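Local structure of lantibiotic dehydratase (Microbispora corallina, 5EHK) at residues W9-V14 and D548-A553; V95-P100 and L366-R371; V181-R186 and R357-H362. The protein probably dehydrates serine and threonine residues of the NAI-107 precursor peptide, with glutamyl-tRNA as the donor that activates their hydroxyl groups. One frame throughout, in Å; residues are numbered along the deposited sequence.

Followed from the N terminus, the chain opens contact 1 on strand 6-17, contact 2 on helix 92-98 and contact 3 on helix 174-185. It closes them in reverse: contact 3 joins helix 174-185 to the end of helix 346-359, contact 2 joins helix 92-98 to strand 366-379, and contact 1 ends on helix 545-556. The three loops, of 170, 265 and 533 residues, therefore lie one within another and none cross. Residues 357-362 and 366-371 adjoin in sequence across the short link from helix to strand, and the centres of contacts 2 and 3 lie about 21 Å apart. Contact 1, centred about 26 Å from contact 2, reaches the same strand network through strand 6-17.

Contact 1: W9-V14 and D548-A553; sequences WDVFMV and DAESAA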
ATOM      1  N   TRP A   9      -4.476  -4.630 -41.203  1.00 24.76           N
ATOM      2  CA  TRP A   9      -3.611  -4.513 -42.381  1.00 27.87           C
ATOM      3  C   TRP A   9      -4.021  -5.500 -43.461  1.00 33.09           C
ATOM      4  O   TRP A   9      -4.681  -6.491 -43.171  1.00 35.95           O
ATOM      5  CB  TRP A   9      -2.170  -4.832 -41.998  1.00 27.82           C
ATOM      6  CG  TRP A   9      -1.400  -3.734 -41.364  1.00 22.33           C
ATOM      7  CD1 TRP A   9      -1.868  -2.521 -40.941  1.00 23.16           C
ATOM      8  CD2 TRP A   9      -0.002  -3.746 -41.086  1.00 17.93           C
ATOM      9  NE1 TRP A   9      -0.833  -1.772 -40.425  1.00 20.97           N
ATOM     10  CE2 TRP A   9       0.320  -2.512 -40.491  1.00 18.03           C
ATOM     11  CE3 TRP A   9       1.009  -4.680 -41.292  1.00 17.23           C
ATOM     12  CZ2 TRP A   9       1.607  -2.190 -40.098  1.00 16.33           C
ATOM     13  CZ3 TRP A   9       2.286  -4.361 -40.904  1.00 21.48           C
ATOM     14  CH2 TRP A   9       2.577  -3.124 -40.311  1.00 20.00           C
ATOM     15  N   ASP A  10      -3.597  -5.261 -44.700  1.00 36.17           N
ATOM     16  CA  ASP A  10      -3.881  -6.223 -45.761  1.00 34.67           C
ATOM     17  C   ASP A  10      -3.096  -7.500 -45.524  1.00 37.33           C
ATOM     18  O   ASP A  10      -3.647  -8.593 -45.646  1.00 38.57           O
ATOM     19  CB  ASP A  10      -3.456  -5.696 -47.135  1.00 38.43           C
ATOM     20  CG  ASP A  10      -4.349  -4.598 -47.655  1.00 34.73           C
ATOM     21  OD1 ASP A  10      -5.474  -4.438 -47.140  1.00 29.78           O
ATOM     22  OD2 ASP A  10      -3.928  -3.925 -48.620  1.00 40.47           O
ATOM     23  N   VAL A  11      -1.811  -7.360 -45.190  1.00 36.70           N
ATOM     24  CA  VAL A  11      -0.949  -8.521 -44.989  1.00 33.29           C
ATOM     25  C   VAL A  11      -0.829  -8.825 -43.518  1.00 38.12           C
ATOM     26  O   VAL A  11      -1.136  -7.970 -42.679  1.00 39.19           O
ATOM     27  CB  VAL A  11       0.462  -8.318 -45.553  1.00 35.02           C
ATOM     28  CG1 VAL A  11       0.392  -7.995 -47.031  1.00 38.58           C
ATOM     29  CG2 VAL A  11       1.182  -7.218 -44.793  1.00 36.00           C
ATOM     30  N   PHE A  12      -0.385 -10.042 -43.214  1.00 31.14           N
ATOM     31  CA  PHE A  12      -0.170 -10.466 -41.846  1.00 25.51           C
ATOM     32  C   PHE A  12       0.901 -11.525 -41.825  1.00 26.77           C
ATOM     33  O   PHE A  12       1.239 -12.056 -42.867  1.00 33.52           O
ATOM     34  CB  PHE A  12      -1.468 -10.963 -41.190  1.00 26.87           C
ATOM     35  CG  PHE A  12      -2.213 -12.010 -41.979  1.00 33.10           C
ATOM     36  CD1 PHE A  12      -1.702 -13.299 -42.124  1.00 33.66           C
ATOM     37  CD2 PHE A  12      -3.450 -11.718 -42.539  1.00 29.98           C
ATOM     38  CE1 PHE A  12      -2.393 -14.261 -42.826  1.00 29.11           C
ATOM     39  CE2 PHE A  12      -4.144 -12.676 -43.242  1.00 29.06           C
ATOM     40  CZ  PHE A  12      -3.612 -13.948 -43.387  1.00 29.83           C
ATOM     41  N   MET A  13       1.475 -11.794 -40.653  1.00 27.31           N
ATOM     42  CA  MET A  13       2.522 -12.806 -40.542  1.00 26.55           C
ATOM     43  C   MET A  13       1.929 -14.092 -39.989  1.00 25.94           C
ATOM     44  O   MET A  13       0.907 -14.064 -39.317  1.00 27.45           O
ATOM     45  CB  MET A  13       3.689 -12.325 -39.674  1.00 26.58           C
ATOM     46  CG  MET A  13       4.941 -13.192 -39.784  1.00 27.05           C
ATOM     47  SD  MET A  13       6.270 -12.835 -38.604  1.00 33.89           S
ATOM     48  CE  MET A  13       5.582 -13.482 -37.075  1.00 25.98           C
ATOM     49  N   VAL A  14       2.564 -15.217 -40.289  1.00 27.95           N
ATOM     50  CA  VAL A  14       2.085 -16.513 -39.846  1.00 26.48           C
ATOM     51  C   VAL A  14       3.243 -17.178 -39.159  1.00 29.06           C
ATOM     52  O   VAL A  14       4.367 -17.110 -39.662  1.00 28.18           O
ATOM     53  CB  VAL A  14       1.662 -17.397 -41.029  1.00 22.79           C
ATOM     54  CG1 VAL A  14       1.175 -18.742 -40.532  1.00 25.57           C
ATOM     55  CG2 VAL A  14       0.584 -16.701 -41.842  1.00 26.71           C
ATOM     56  N   ASP A 548       7.253  -7.361 -45.820  1.00 33.14           N
ATOM     57  CA  ASP A 548       8.238  -6.328 -45.495  1.00 28.84           C
ATOM     58  C   ASP A 548       7.983  -5.019 -46.244  1.00 27.44           C
ATOM     59  O   ASP A 548       8.160  -3.945 -45.691  1.00 36.67           O
ATOM     60  CB  ASP A 548       9.657  -6.805 -45.822  1.00 32.59           C
ATOM     61  CG  ASP A 548      10.136  -7.934 -44.904  1.00 37.25           C
ATOM     62  OD1 ASP A 548       9.319  -8.515 -44.152  1.00 34.82           O
ATOM     63  OD2 ASP A 548      11.344  -8.249 -44.950  1.00 37.63           O
ATOM     64  N   ALA A 549       7.572  -5.085 -47.501  1.00 34.30           N
ATOM     65  CA  ALA A 549       7.388  -3.842 -48.251  1.00 30.31           C
ATOM     66  C   ALA A 549       6.065  -3.167 -47.907  1.00 26.02           C
ATOM     67  O   ALA A 549       5.969  -1.946 -47.931  1.00 28.52           O
ATOM     68  CB  ALA A 549       7.472  -4.096 -49.736  1.00 23.82           C
ATOM     69  N   GLU A 550       5.048  -3.953 -47.573  1.00 30.04           N
ATOM     70  CA  GLU A 550       3.795  -3.370 -47.128  1.00 29.04           C
ATOM     71  C   GLU A 550       4.014  -2.811 -45.735  1.00 33.29           C
ATOM     72  O   GLU A 550       3.624  -1.673 -45.446  1.00 31.43           O
ATOM     73  CB  GLU A 550       2.646  -4.369 -47.129  1.00 33.35           C
ATOM     74  CG  GLU A 550       1.405  -3.767 -46.485  1.00 41.06           C
ATOM     75  CD  GLU A 550       0.160  -3.819 -47.344  1.00 45.22           C
ATOM     76  OE1 GLU A 550       0.186  -4.421 -48.445  1.00 52.97           O
ATOM     77  OE2 GLU A 550      -0.862  -3.250 -46.894  1.00 47.25           O
ATOM     78  N   SER A 551       4.642  -3.623 -44.880  1.00 29.68           N
ATOM     79  CA  SER A 551       5.008  -3.213 -43.526  1.00 27.64           C
ATOM     80  C   SER A 551       5.773  -1.885 -43.489  1.00 25.87           C
ATOM     81  O   SER A 551       5.400  -0.963 -42.758  1.00 26.73           O
ATOM     82  CB  SER A 551       5.839  -4.307 -42.851  1.00 28.08           C
ATOM     83  OG  SER A 551       6.225  -3.936 -41.541  1.00 24.72           O
ATOM     84  N   ALA A 552       6.836  -1.784 -44.277  1.00 23.50           N
ATOM     85  CA  ALA A 552       7.652  -0.576 -44.271  1.00 20.83           C
ATOM     86  C   ALA A 552       6.862   0.628 -44.729  1.00 22.42           C
ATOM     87  O   ALA A 552       7.123   1.751 -44.307  1.00 24.02           O
ATOM     88  CB  ALA A 552       8.862  -0.747 -45.121  1.00 17.41           C
ATOM     89  N   ALA A 553       5.898   0.407 -45.610  1.00 25.65           N
ATOM     90  CA  ALA A 553       5.151   1.529 -46.167  1.00 30.65           C
ATOM     91  C   ALA A 553       4.127   2.080 -45.185  1.00 23.42           C
ATOM     92  O   ALA A 553       3.911   3.289 -45.102  1.00 24.62           O
ATOM     93  CB  ALA A 553       4.484   1.117 -47.460  1.00 31.81           C
TER
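Val11 and Glu550 bring the two backbones closest, with Val11 CA 7.3 Å from Glu550 CA, where helix 545-556 packs beside strand 6-17. This is helix-against-strand packing: the strand pairs with strands 147-155 and 785-792, and Trp9, Asp10 and Val11 meet two successive residues of the helix, Glu550 and Ser551.

Glu550 carries most of the contact. Its CG stands anti to the backbone N (chi1 172°), and the chain then bends at chi2; the methylenes and OE1 run along Val11, and the carboxylate also reaches Asp10. Glu550 CG lies alongside Val11 CG2 at 3.8 Å, while Glu550 OE1 is 3.8 Å from Val11 CG1; the two side chains slide past each other in opposite directions. Beyond the valine, Glu550 OE2 is 3.6 Å from Asp10 CB. The two acidic side chains cross at about a right angle, their carboxylate planes 68° apart, and Asp10 OD2 comes within 3.6 Å of Glu550 OE2. Such proximity of like charges is probably eased by arginines: Arg554 forms a salt bridge with Glu550 OE2, and Arg383 one with Asp10 OD1.

Trp9 makes a second, smaller patch with Ser551. Trp9 NE1 donates a hydrogen bond to Glu791 OE2, and Arg554 makes a cation-pi contact with the indole, so this arginine serves both patches. The six-membered ring meets the helix where Trp9 CZ3 is 3.9 Å from Ser551 CA. Ser551 OG, which has a weak hydrogen bond with Gln555 NE2, approaches the ring obliquely, 3.9 Å from Trp9 CH2.

Contact 2: V95-P100 and L366-R371; sequences VELASP and LHVDLR
Leu97 alone of residues 95-100 touches the strand segment 366-371, and its CA lies 8.4 Å from Leu366 CA. Before it, Val95 and Glu96 turn to other partners: Val95 packs on Leu102 of the next helix, and Glu96 forms a salt bridge with Arg346. At Leu97 the CB points toward the strand, and CG continues anti to the backbone N (chi1 -173°), which carries the forked end outward from the helix. The two methyls then divide the work. Leu97 CD2 meets Val368, at 3.6 Å from its CG2 and 3.9 Å from its CB. Leu97 CD1 makes the looser approach, 4.3 Å from Leu366 CD1. Leu366 and Val368, two residues apart on the strand, thus present their side chains to the same leucine, while the CB of His367 between them points away. The helix ends after Ala98, and Ser99, as N-cap of helix 100-110, caps Leu102 N through OG. Leu366 also packs on helix 346-359, and Val368 on strand 167-172. With 110 Å² buried in all, and only apolar contacts between the segments, this is the packing of a helix C-terminal turn against a strand through a single projecting leucine.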
ATOM      1  N   VAL A  95      17.780 -30.737 -33.323  1.00 31.55           N
ATOM      2  CA  VAL A  95      18.291 -31.053 -31.993  1.00 35.73           C
ATOM      3  C   VAL A  95      19.797 -30.767 -31.891  1.00 34.16           C
ATOM      4  O   VAL A  95      20.293 -30.405 -30.830  1.00 38.88           O
ATOM      5  CB  VAL A  95      17.906 -32.491 -31.529  1.00 34.52           C
ATOM      6  CG1 VAL A  95      18.555 -32.827 -30.194  1.00 32.51           C
ATOM      7  CG2 VAL A  95      16.406 -32.616 -31.392  1.00 29.45           C
ATOM      8  N   GLU A  96      20.515 -30.906 -32.998  1.00 33.16           N
ATOM      9  CA  GLU A  96      21.936 -30.533 -33.050  1.00 41.30           C
ATOM     10  C   GLU A  96      22.132 -29.026 -32.825  1.00 39.40           C
ATOM     11  O   GLU A  96      23.197 -28.570 -32.395  1.00 33.70           O
ATOM     12  CB  GLU A  96      22.550 -30.927 -34.404  1.00 37.22           C
ATOM     13  CG  GLU A  96      23.634 -31.997 -34.310  1.00 39.68           C
ATOM     14  CD  GLU A  96      23.475 -33.097 -35.354  1.00 41.39           C
ATOM     15  OE1 GLU A  96      23.099 -32.798 -36.512  1.00 33.09           O
ATOM     16  OE2 GLU A  96      23.726 -34.269 -35.002  1.00 42.99           O
ATOM     17  N   LEU A  97      21.082 -28.269 -33.108  1.00 39.06           N
ATOM     18  CA  LEU A  97      21.127 -26.831 -33.014  1.00 37.28           C
ATOM     19  C   LEU A  97      20.634 -26.331 -31.653  1.00 37.73           C
ATOM     20  O   LEU A  97      21.265 -25.468 -31.053  1.00 40.82           O
ATOM     21  CB  LEU A  97      20.268 -26.250 -34.124  1.00 32.94           C
ATOM     22  CG  LEU A  97      20.306 -24.749 -34.311  1.00 31.19           C
ATOM     23  CD1 LEU A  97      21.730 -24.313 -34.572  1.00 37.48           C
ATOM     24  CD2 LEU A  97      19.419 -24.394 -35.472  1.00 39.65           C
ATOM     25  N   ALA A  98      19.536 -26.894 -31.155  1.00 34.57           N
ATOM     26  CA  ALA A  98      18.929 -26.426 -29.904  1.00 38.05           C
ATOM     27  C   ALA A  98      19.629 -26.972 -28.669  1.00 42.74           C
ATOM     28  O   ALA A  98      19.692 -26.313 -27.631  1.00 45.52           O
ATOM     29  CB  ALA A  98      17.426 -26.753 -29.853  1.00 33.43           C
ATOM     30  N   SER A  99      20.129 -28.194 -28.773  1.00 38.81           N
ATOM     31  CA  SER A  99      20.750 -28.841 -27.632  1.00 41.55           C
ATOM     32  C   SER A  99      21.872 -29.755 -28.110  1.00 44.06           C
ATOM     33  O   SER A  99      21.660 -30.952 -28.285  1.00 44.80           O
ATOM     34  CB  SER A  99      19.701 -29.635 -26.845  1.00 33.06           C
ATOM     35  OG  SER A  99      20.301 -30.387 -25.809  1.00 32.62           O
ATOM     36  N   PRO A 100      23.074 -29.196 -28.332  1.00 48.73           N
ATOM     37  CA  PRO A 100      24.172 -30.066 -28.765  1.00 42.44           C
ATOM     38  C   PRO A 100      24.394 -31.214 -27.790  1.00 41.54           C
ATOM     39  O   PRO A 100      24.718 -32.309 -28.228  1.00 48.31           O
ATOM     40  CB  PRO A 100      25.386 -29.118 -28.824  1.00 45.93           C
ATOM     41  CG  PRO A 100      24.995 -27.913 -28.032  1.00 47.00           C
ATOM     42  CD  PRO A 100      23.500 -27.788 -28.225  1.00 49.38           C
ATOM     43  N   LEU A 366      25.038 -19.307 -32.803  1.00 35.03           N
ATOM     44  CA  LEU A 366      24.157 -19.094 -33.953  1.00 35.42           C
ATOM     45  C   LEU A 366      22.723 -18.767 -33.558  1.00 30.06           C
ATOM     46  O   LEU A 366      22.204 -19.231 -32.543  1.00 29.76           O
ATOM     47  CB  LEU A 366      24.134 -20.321 -34.885  1.00 40.06           C
ATOM     48  CG  LEU A 366      25.389 -20.930 -35.495  1.00 31.22           C
ATOM     49  CD1 LEU A 366      24.960 -22.126 -36.307  1.00 42.55           C
ATOM     50  CD2 LEU A 366      26.107 -19.940 -36.371  1.00 27.62           C
ATOM     51  N   HIS A 367      22.089 -17.968 -34.396  1.00 29.28           N
ATOM     52  CA  HIS A 367      20.666 -17.714 -34.289  1.00 33.05           C
ATOM     53  C   HIS A 367      20.016 -18.041 -35.628  1.00 32.82           C
ATOM     54  O   HIS A 367      20.448 -17.551 -36.680  1.00 32.36           O
ATOM     55  CB  HIS A 367      20.372 -16.266 -33.863  1.00 29.70           C
ATOM     56  CG  HIS A 367      18.909 -15.957 -33.785  1.00 30.46           C
ATOM     57  ND1 HIS A 367      18.137 -16.282 -32.689  1.00 23.99           N
ATOM     58  CD2 HIS A 367      18.071 -15.375 -34.679  1.00 33.14           C
ATOM     59  CE1 HIS A 367      16.888 -15.906 -32.911  1.00 31.63           C
ATOM     60  NE2 HIS A 367      16.821 -15.351 -34.111  1.00 27.21           N
ATOM     61  N   VAL A 368      19.019 -18.915 -35.600  1.00 32.98           N
ATOM     62  CA  VAL A 368      18.409 -19.390 -36.840  1.00 34.13           C
ATOM     63  C   VAL A 368      16.950 -19.021 -36.911  1.00 29.43           C
ATOM     64  O   VAL A 368      16.200 -19.284 -35.988  1.00 35.29           O
ATOM     65  CB  VAL A 368      18.545 -20.931 -37.009  1.00 38.14           C
ATOM     66  CG1 VAL A 368      17.697 -21.426 -38.180  1.00 36.23           C
ATOM     67  CG2 VAL A 368      20.015 -21.331 -37.177  1.00 29.96           C
ATOM     68  N   ASP A 369      16.556 -18.387 -38.004  1.00 31.97           N
ATOM     69  CA  ASP A 369      15.144 -18.172 -38.272  1.00 33.20           C
ATOM     70  C   ASP A 369      14.761 -19.037 -39.471  1.00 37.89           C
ATOM     71  O   ASP A 369      15.543 -19.187 -40.421  1.00 39.89           O
ATOM     72  CB  ASP A 369      14.840 -16.705 -38.597  1.00 37.54           C
ATOM     73  CG  ASP A 369      15.341 -15.723 -37.526  1.00 38.23           C
ATOM     74  OD1 ASP A 369      15.497 -16.118 -36.337  1.00 32.37           O
ATOM     75  OD2 ASP A 369      15.551 -14.534 -37.899  1.00 32.22           O
ATOM     76  N   LEU A 370      13.553 -19.587 -39.437  1.00 32.96           N
ATOM     77  CA  LEU A 370      13.109 -20.495 -40.465  1.00 24.64           C
ATOM     78  C   LEU A 370      11.997 -19.872 -41.279  1.00 29.93           C
ATOM     79  O   LEU A 370      10.989 -19.448 -40.727  1.00 30.80           O
ATOM     80  CB  LEU A 370      12.568 -21.747 -39.818  1.00 28.54           C
ATOM     81  CG  LEU A 370      12.256 -22.858 -40.806  1.00 34.04           C
ATOM     82  CD1 LEU A 370      13.488 -23.149 -41.653  1.00 32.56           C
ATOM     83  CD2 LEU A 370      11.764 -24.091 -40.069  1.00 32.82           C
ATOM     84  N   ARG A 371      12.169 -19.811 -42.595  1.00 33.27           N
ATOM     85  CA  ARG A 371      11.062 -19.387 -43.445  1.00 34.79           C
ATOM     86  C   ARG A 371      10.261 -20.608 -43.867  1.00 37.51           C
ATOM     87  O   ARG A 371      10.802 -21.537 -44.478  1.00 38.68           O
ATOM     88  CB  ARG A 371      11.511 -18.599 -44.669  1.00 35.26           C
ATOM     89  CG  ARG A 371      10.327 -18.110 -45.491  1.00 36.43           C
ATOM     90  CD  ARG A 371      10.769 -17.238 -46.633  1.00 40.67           C
ATOM     91  NE  ARG A 371      11.678 -17.965 -47.500  1.00 49.40           N
ATOM     92  CZ  ARG A 371      11.260 -18.787 -48.451  1.00 60.62           C
ATOM     93  NH1 ARG A 371       9.955 -18.945 -48.652  1.00 52.57           N
ATOM     94  NH2 ARG A 371      12.139 -19.439 -49.201  1.00 63.79           N
TER

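Contact 3: V181-R186 and R357-H362; sequences VHRLER and RRVHPH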
ATOM      1  N   VAL A 181      34.178  -8.270 -31.666  1.00 45.34           N
ATOM      2  CA  VAL A 181      34.181  -6.830 -31.914  1.00 43.66           C
ATOM      3  C   VAL A 181      35.076  -6.145 -30.889  1.00 43.94           C
ATOM      4  O   VAL A 181      35.807  -5.203 -31.209  1.00 43.44           O
ATOM      5  CB  VAL A 181      32.747  -6.235 -31.833  1.00 45.24           C
ATOM      6  CG1 VAL A 181      32.778  -4.729 -32.009  1.00 36.73           C
ATOM      7  CG2 VAL A 181      31.819  -6.882 -32.875  1.00 35.18           C
ATOM      8  N   HIS A 182      35.030  -6.657 -29.661  1.00 45.60           N
ATOM      9  CA  HIS A 182      35.889  -6.195 -28.572  1.00 44.11           C
ATOM     10  C   HIS A 182      37.365  -6.325 -28.936  1.00 46.28           C
ATOM     11  O   HIS A 182      38.154  -5.413 -28.686  1.00 50.92           O
ATOM     12  CB  HIS A 182      35.617  -7.016 -27.315  1.00 38.13           C
ATOM     13  CG  HIS A 182      34.277  -6.762 -26.705  1.00 43.81           C
ATOM     14  ND1 HIS A 182      33.765  -7.537 -25.689  1.00 48.92           N
ATOM     15  CD2 HIS A 182      33.342  -5.819 -26.973  1.00 40.91           C
ATOM     16  CE1 HIS A 182      32.570  -7.082 -25.351  1.00 43.39           C
ATOM     17  NE2 HIS A 182      32.288  -6.046 -26.120  1.00 41.91           N
ATOM     18  N   ARG A 183      37.729  -7.453 -29.546  1.00 47.71           N
ATOM     19  CA  ARG A 183      39.117  -7.722 -29.908  1.00 44.82           C
ATOM     20  C   ARG A 183      39.533  -6.782 -31.010  1.00 46.31           C
ATOM     21  O   ARG A 183      40.670  -6.321 -31.037  1.00 53.91           O
ATOM     22  CB  ARG A 183      39.296  -9.171 -30.355  1.00 45.31           C
ATOM     23  CG  ARG A 183      39.320 -10.192 -29.213  1.00 55.08           C
ATOM     24  CD  ARG A 183      39.110 -11.613 -29.727  1.00 58.40           C
ATOM     25  NE  ARG A 183      40.095 -12.014 -30.732  1.00 66.57           N
ATOM     26  CZ  ARG A 183      39.944 -13.053 -31.552  1.00 65.84           C
ATOM     27  NH1 ARG A 183      38.836 -13.782 -31.508  1.00 58.30           N
ATOM     28  NH2 ARG A 183      40.888 -13.347 -32.434  1.00 70.48           N
ATOM     29  N   LEU A 184      38.605  -6.475 -31.907  1.00 41.07           N
ATOM     30  CA  LEU A 184      38.856  -5.471 -32.923  1.00 42.98           C
ATOM     31  C   LEU A 184      38.975  -4.056 -32.305  1.00 52.98           C
ATOM     32  O   LEU A 184      39.711  -3.211 -32.828  1.00 49.89           O
ATOM     33  CB  LEU A 184      37.742  -5.509 -33.971  1.00 41.97           C
ATOM     34  CG  LEU A 184      37.724  -6.682 -34.960  1.00 41.18           C
ATOM     35  CD1 LEU A 184      36.816  -6.384 -36.140  1.00 37.18           C
ATOM     36  CD2 LEU A 184      39.113  -7.008 -35.443  1.00 49.30           C
ATOM     37  N   GLU A 185      38.299  -3.820 -31.173  1.00 49.17           N
ATOM     38  CA  GLU A 185      38.253  -2.488 -30.536  1.00 49.78           C
ATOM     39  C   GLU A 185      39.554  -2.142 -29.797  1.00 51.05           C
ATOM     40  O   GLU A 185      39.841  -0.974 -29.527  1.00 47.64           O
ATOM     41  CB  GLU A 185      37.032  -2.343 -29.597  1.00 49.53           C
ATOM     42  CG  GLU A 185      35.696  -1.983 -30.311  1.00 51.73           C
ATOM     43  CD  GLU A 185      34.447  -2.014 -29.395  1.00 45.28           C
ATOM     44  OE1 GLU A 185      34.482  -2.644 -28.309  1.00 39.34           O
ATOM     45  OE2 GLU A 185      33.418  -1.405 -29.777  1.00 42.43           O
ATOM     46  N   ARG A 186      40.337  -3.166 -29.477  1.00 53.61           N
ATOM     47  CA  ARG A 186      41.630  -2.981 -28.827  1.00 50.49           C
ATOM     48  C   ARG A 186      42.723  -2.637 -29.853  1.00 42.05           C
ATOM     49  O   ARG A 186      43.784  -2.129 -29.506  1.00 43.98           O
ATOM     50  CB  ARG A 186      41.995  -4.230 -28.029  1.00 45.80           C
ATOM     51  CG  ARG A 186      41.043  -4.534 -26.889  1.00 43.90           C
ATOM     52  CD  ARG A 186      41.390  -5.863 -26.235  1.00 57.85           C
ATOM     53  NE  ARG A 186      42.829  -5.989 -25.976  1.00 72.82           N
ATOM     54  CZ  ARG A 186      43.399  -7.001 -25.323  1.00 66.81           C
ATOM     55  NH1 ARG A 186      42.657  -7.995 -24.839  1.00 62.49           N
ATOM     56  NH2 ARG A 186      44.718  -7.019 -25.160  1.00 53.03           N
ATOM     57  N   ARG A 357      33.875 -21.559 -33.752  1.00 50.41           N
ATOM     58  CA  ARG A 357      34.663 -21.980 -32.591  1.00 56.12           C
ATOM     59  C   ARG A 357      36.127 -21.576 -32.727  1.00 51.13           C
ATOM     60  O   ARG A 357      36.844 -21.446 -31.724  1.00 49.90           O
ATOM     61  CB  ARG A 357      34.563 -23.497 -32.367  1.00 58.78           C
ATOM     62  CG  ARG A 357      33.199 -23.979 -31.912  1.00 59.07           C
ATOM     63  CD  ARG A 357      33.222 -25.450 -31.531  1.00 62.64           C
ATOM     64  NE  ARG A 357      34.125 -25.709 -30.411  1.00 72.43           N
ATOM     65  CZ  ARG A 357      33.803 -25.545 -29.128  1.00 76.18           C
ATOM     66  NH1 ARG A 357      32.588 -25.128 -28.785  1.00 73.63           N
ATOM     67  NH2 ARG A 357      34.696 -25.803 -28.179  1.00 69.53           N
ATOM     68  N   ARG A 358      36.574 -21.418 -33.971  1.00 44.77           N
ATOM     69  CA  ARG A 358      37.936 -20.969 -34.229  1.00 52.26           C
ATOM     70  C   ARG A 358      38.085 -19.532 -33.753  1.00 57.44           C
ATOM     71  O   ARG A 358      39.025 -19.190 -33.029  1.00 55.11           O
ATOM     72  CB  ARG A 358      38.289 -21.104 -35.714  1.00 52.52           C
ATOM     73  CG  ARG A 358      39.238 -22.274 -36.004  1.00 50.50           C
ATOM     74  CD  ARG A 358      39.393 -22.522 -37.491  1.00 48.70           C
ATOM     75  NE  ARG A 358      38.259 -23.242 -38.061  1.00 51.22           N
ATOM     76  CZ  ARG A 358      37.756 -23.003 -39.270  1.00 57.68           C
ATOM     77  NH1 ARG A 358      38.289 -22.053 -40.034  1.00 47.03           N
ATOM     78  NH2 ARG A 358      36.715 -23.707 -39.710  1.00 55.30           N
ATOM     79  N   VAL A 359      37.125 -18.707 -34.156  1.00 60.76           N
ATOM     80  CA  VAL A 359      37.033 -17.330 -33.710  1.00 53.98           C
ATOM     81  C   VAL A 359      36.957 -17.275 -32.201  1.00 48.78           C
ATOM     82  O   VAL A 359      37.715 -16.551 -31.564  1.00 56.13           O
ATOM     83  CB  VAL A 359      35.760 -16.685 -34.263  1.00 55.38           C
ATOM     84  CG1 VAL A 359      35.457 -15.374 -33.548  1.00 53.36           C
ATOM     85  CG2 VAL A 359      35.886 -16.486 -35.764  1.00 56.64           C
ATOM     86  N   HIS A 360      36.069 -18.082 -31.637  1.00 52.62           N
ATOM     87  CA  HIS A 360      35.887 -18.175 -30.187  1.00 61.77           C
ATOM     88  C   HIS A 360      34.856 -19.257 -29.882  1.00 62.94           C
ATOM     89  O   HIS A 360      33.750 -19.242 -30.433  1.00 62.84           O
ATOM     90  CB  HIS A 360      35.391 -16.841 -29.610  1.00 61.57           C
ATOM     91  CG  HIS A 360      35.075 -16.896 -28.147  1.00 66.32           C
ATOM     92  ND1 HIS A 360      35.997 -17.291 -27.200  1.00 62.58           N
ATOM     93  CD2 HIS A 360      33.928 -16.634 -27.471  1.00 66.22           C
ATOM     94  CE1 HIS A 360      35.437 -17.255 -26.002  1.00 67.68           C
ATOM     95  NE2 HIS A 360      34.182 -16.864 -26.139  1.00 69.31           N
ATOM     96  N   PRO A 361      35.210 -20.197 -28.991  1.00 61.87           N
ATOM     97  CA  PRO A 361      34.293 -21.290 -28.659  1.00 65.18           C
ATOM     98  C   PRO A 361      33.128 -20.794 -27.816  1.00 56.66           C
ATOM     99  O   PRO A 361      33.348 -20.377 -26.684  1.00 56.57           O
ATOM    100  CB  PRO A 361      35.174 -22.249 -27.847  1.00 71.94           C
ATOM    101  CG  PRO A 361      36.276 -21.393 -27.302  1.00 67.10           C
ATOM    102  CD  PRO A 361      36.525 -20.351 -28.343  1.00 61.29           C
ATOM    103  N   HIS A 362      31.916 -20.826 -28.366  1.00 58.47           N
ATOM    104  CA  HIS A 362      30.725 -20.431 -27.612  1.00 55.63           C
ATOM    105  C   HIS A 362      29.627 -21.486 -27.646  1.00 50.36           C
ATOM    106  O   HIS A 362      29.418 -22.131 -28.675  1.00 54.82           O
ATOM    107  CB  HIS A 362      30.165 -19.108 -28.137  1.00 54.26           C
ATOM    108  CG  HIS A 362      29.168 -18.471 -27.217  1.00 52.33           C
ATOM    109  ND1 HIS A 362      28.002 -17.890 -27.667  1.00 48.06           N
ATOM    110  CD2 HIS A 362      29.175 -18.312 -25.871  1.00 50.82           C
ATOM    111  CE1 HIS A 362      27.331 -17.406 -26.636  1.00 52.96           C
ATOM    112  NE2 HIS A 362      28.022 -17.648 -25.536  1.00 51.82           N
TER
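Arg183 reaches across to Val359 with its side chain alone, for the backbones stay well apart: Arg183 CA is 10.5 Å from Val359 CA. Starting at CB, which points toward the other segment, CG stands anti to the carbonyl carbon and beside the backbone N (chi1 -77°). From CG the chain runs on nearly extended to CD. A bend at chi3 (57°) then swings the guanidinium out of that line. None of these aliphatic atoms comes within contact distance of residues 357-362, and Arg183 NE is still 5.2 Å from Val359 O; the Arg183 side chain also packs on Leu323 of helix 318-339.

Only at the tip is the gap closed. Arg183 CZ lies 4.1 Å from Val359 O. Arg183 NH1 comes to 3.0 Å from Val359 O and donates a hydrogen bond to it. The carbonyl oxygen sits at the edge of the guanidinium, near its plane, yet the N-H...O angle of 125° is far from straight, so the bond is weak. Arg183 NH1 is also 4.3 Å from Val359 CG1, a marginal contact. Arg183 NH2, on the other branch, remains 4.6 Å from Val359 O and adds no second bond.

Val359 is the last helical residue before His360 leaves helical geometry, so a positive group at its carbonyl would probably be favoured by the partial negative charge of a helix C terminus. His360 O accepts a hydrogen bond from Trp176 NE1, a second polar link between helix 174-185 and the end of helix 346-359. Between them, helix 174-185 supplies Trp176 and helix 318-339 supplies Leu323 and Ala326 to flank Val359, at the end of helix 346-359 just before strand 366-379.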